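Local coordinates for protein importin-95 (Chaetomium thermophilum, PDB 4XRI) that is an importin-beta family nuclear transport receptor that carries proteins into the nucleus and probably binds a small GTPase, at residues C252-M257 / V292-T297. The protein carries 2 engineered substitutions. Residues are numbered along the deposited sequence; the frame is centred on the assembly and turned at random.
Sequences CLNRIM and VEFWST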
loop_
_atom_site.group_PDB
_atom_site.type_symbol
_atom_site.label_atom_id
_atom_site.label_comp_id
_atom_site.label_asym_id
_atom_site.label_seq_id
_atom_site.Cartn_x
_atom_site.Cartn_y
_atom_site.Cartn_z
ATOM N N CYS A 252 6.110 -18.762 15.903
ATOM C CA CYS A 252 7.241 -19.393 15.235
ATOM C C CYS A 252 6.764 -20.191 14.026
ATOM O O CYS A 252 7.360 -20.139 12.950
ATOM C CB CYS A 252 7.990 -20.304 16.214
ATOM S SG CYS A 252 9.618 -20.845 15.683
ATOM N N LEU A 253 5.674 -20.927 14.219
ATOM C CA LEU A 253 5.116 -21.784 13.184
ATOM C C LEU A 253 4.612 -20.962 11.997
ATOM O O LEU A 253 4.782 -21.354 10.841
ATOM C CB LEU A 253 3.987 -22.636 13.769
ATOM C CG LEU A 253 3.567 -23.890 13.006
ATOM C CD1 LEU A 253 4.792 -24.713 12.638
ATOM C CD2 LEU A 253 2.600 -24.713 13.852
ATOM N N ASN A 254 3.998 -19.820 12.293
ATOM C CA ASN A 254 3.484 -18.924 11.262
ATOM C C ASN A 254 4.594 -18.361 10.388
ATOM O O ASN A 254 4.428 -18.211 9.177
ATOM C CB ASN A 254 2.697 -17.775 11.892
ATOM C CG ASN A 254 1.427 -18.247 12.576
ATOM O OD1 ASN A 254 1.002 -19.387 12.396
ATOM N ND2 ASN A 254 0.815 -17.372 13.365
ATOM N N ARG A 255 5.726 -18.053 11.010
ATOM C CA ARG A 255 6.879 -17.544 10.281
ATOM C C ARG A 255 7.511 -18.648 9.441
ATOM O O ARG A 255 7.984 -18.401 8.331
ATOM C CB ARG A 255 7.905 -16.942 11.245
ATOM C CG ARG A 255 7.502 -15.572 11.752
ATOM C CD ARG A 255 8.433 -15.042 12.828
ATOM N NE ARG A 255 7.873 -13.832 13.426
ATOM C CZ ARG A 255 8.510 -13.044 14.284
ATOM N NH1 ARG A 255 9.749 -13.329 14.660
ATOM N NH2 ARG A 255 7.904 -11.966 14.766
ATOM N N ILE A 256 7.508 -19.865 9.976
ATOM C CA ILE A 256 8.019 -21.021 9.250
ATOM C C ILE A 256 7.212 -21.258 7.976
ATOM O O ILE A 256 7.776 -21.451 6.895
ATOM C CB ILE A 256 7.993 -22.293 10.123
ATOM C CG1 ILE A 256 9.107 -22.237 11.173
ATOM C CG2 ILE A 256 8.139 -23.541 9.262
ATOM C CD1 ILE A 256 9.013 -23.319 12.221
ATOM N N MET A 257 5.889 -21.233 8.109
ATOM C CA MET A 257 4.999 -21.410 6.968
ATOM C C MET A 257 5.204 -20.315 5.923
ATOM O O MET A 257 5.228 -20.587 4.725
ATOM C CB MET A 257 3.541 -21.426 7.427
ATOM C CG MET A 257 2.527 -21.576 6.289
ATOM S SD MET A 257 2.720 -23.120 5.371
ATOM C CE MET A 257 2.452 -24.319 6.672
ATOM N N VAL A 292 -5.409 -19.070 13.833
ATOM C CA VAL A 292 -6.199 -18.580 12.708
ATOM C C VAL A 292 -5.278 -17.899 11.705
ATOM O O VAL A 292 -5.417 -18.070 10.491
ATOM C CB VAL A 292 -7.300 -17.595 13.165
ATOM C CG1 VAL A 292 -7.864 -16.828 11.975
ATOM C CG2 VAL A 292 -8.401 -18.341 13.889
ATOM N N GLU A 293 -4.327 -17.133 12.230
ATOM C CA GLU A 293 -3.325 -16.465 11.411
ATOM C C GLU A 293 -2.490 -17.472 10.623
ATOM O O GLU A 293 -2.050 -17.188 9.506
ATOM C CB GLU A 293 -2.423 -15.595 12.291
ATOM C CG GLU A 293 -1.177 -15.052 11.603
ATOM C CD GLU A 293 -1.494 -14.043 10.514
ATOM O OE1 GLU A 293 -2.612 -13.486 10.517
ATOM O OE2 GLU A 293 -0.620 -13.806 9.653
ATOM N N PHE A 294 -2.278 -18.649 11.208
ATOM C CA PHE A 294 -1.571 -19.726 10.523
ATOM C C PHE A 294 -2.238 -20.055 9.200
ATOM O O PHE A 294 -1.573 -20.176 8.168
ATOM C CB PHE A 294 -1.510 -20.985 11.394
ATOM C CG PHE A 294 -0.912 -22.179 10.695
ATOM C CD1 PHE A 294 0.455 -22.395 10.718
ATOM C CD2 PHE A 294 -1.718 -23.085 10.019
ATOM C CE1 PHE A 294 1.008 -23.487 10.079
ATOM C CE2 PHE A 294 -1.168 -24.176 9.377
ATOM C CZ PHE A 294 0.195 -24.378 9.410
ATOM N N TRP A 295 -3.557 -20.202 9.241
ATOM C CA TRP A 295 -4.311 -20.585 8.057
ATOM C C TRP A 295 -4.532 -19.411 7.118
ATOM O O TRP A 295 -4.700 -19.595 5.916
ATOM C CB TRP A 295 -5.636 -21.216 8.468
ATOM C CG TRP A 295 -5.427 -22.623 8.889
ATOM C CD1 TRP A 295 -5.493 -23.130 10.155
ATOM C CD2 TRP A 295 -5.053 -23.709 8.036
ATOM N NE1 TRP A 295 -5.208 -24.474 10.136
ATOM C CE2 TRP A 295 -4.933 -24.852 8.851
ATOM C CE3 TRP A 295 -4.819 -23.825 6.663
ATOM C CZ2 TRP A 295 -4.593 -26.101 8.330
ATOM C CZ3 TRP A 295 -4.482 -25.062 6.150
ATOM C CH2 TRP A 295 -4.368 -26.183 6.981
ATOM N N SER A 296 -4.493 -18.203 7.668
ATOM C CA SER A 296 -4.480 -17.003 6.846
ATOM C C SER A 296 -3.177 -16.944 6.055
ATOM O O SER A 296 -3.165 -16.581 4.878
ATOM C CB SER A 296 -4.650 -15.750 7.710
ATOM O OG SER A 296 -5.971 -15.658 8.216
ATOM N N THR A 297 -2.083 -17.328 6.708
ATOM C CA THR A 297 -0.774 -17.347 6.067
ATOM C C THR A 297 -0.718 -18.404 4.968
ATOM O O THR A 297 -0.193 -18.153 3.882
ATOM C CB THR A 297 0.357 -17.613 7.082
ATOM O OG1 THR A 297 0.332 -16.609 8.104
ATOM C CG2 THR A 297 1.712 -17.582 6.388
#
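Phe294 lies against Leu253 and Met257, and these three side chains form most of the apolar part of the contact. Phe294 CG is anti to the backbone N (chi1 174°), which directs the ring at helix 243-260. Leu253 CG sits 3.9 Å from Phe294 CE1. The Met257 chain bends at chi2 and chi3 and brings its CE to 3.5 Å from Phe294 CZ. Further along, Thr297 CG2 packs on Met257 CG at 4.1 Å.

The polar part belongs to Asn254. Its OD1 lies at the ring edge of Phe294, near the ring plane and 3.1 Å from Phe294 CB. Its ND2 passes Glu293 CG at 3.5 Å and donates a hydrogen bond to Leu290 O, on helix 285-310 one turn before Phe294, tying the two helices together. An alanine here would probably leave Leu290 O without this donor and open a gap beside Phe294. Thr297 OG1 turns back to its own helix and donates a hydrogen bond to Glu293 O (2.8 Å), leaving the methyl to face helix 243-260.

Segments 252-257 and 292-297 run parallel, within 3°, their axes 9.3 Å apart at closest approach, in keeping with a HEAT-repeat superhelix. Helix 265-280 connects them and packs on Leu253 and Phe294, while helix 224-238 also covers Leu253.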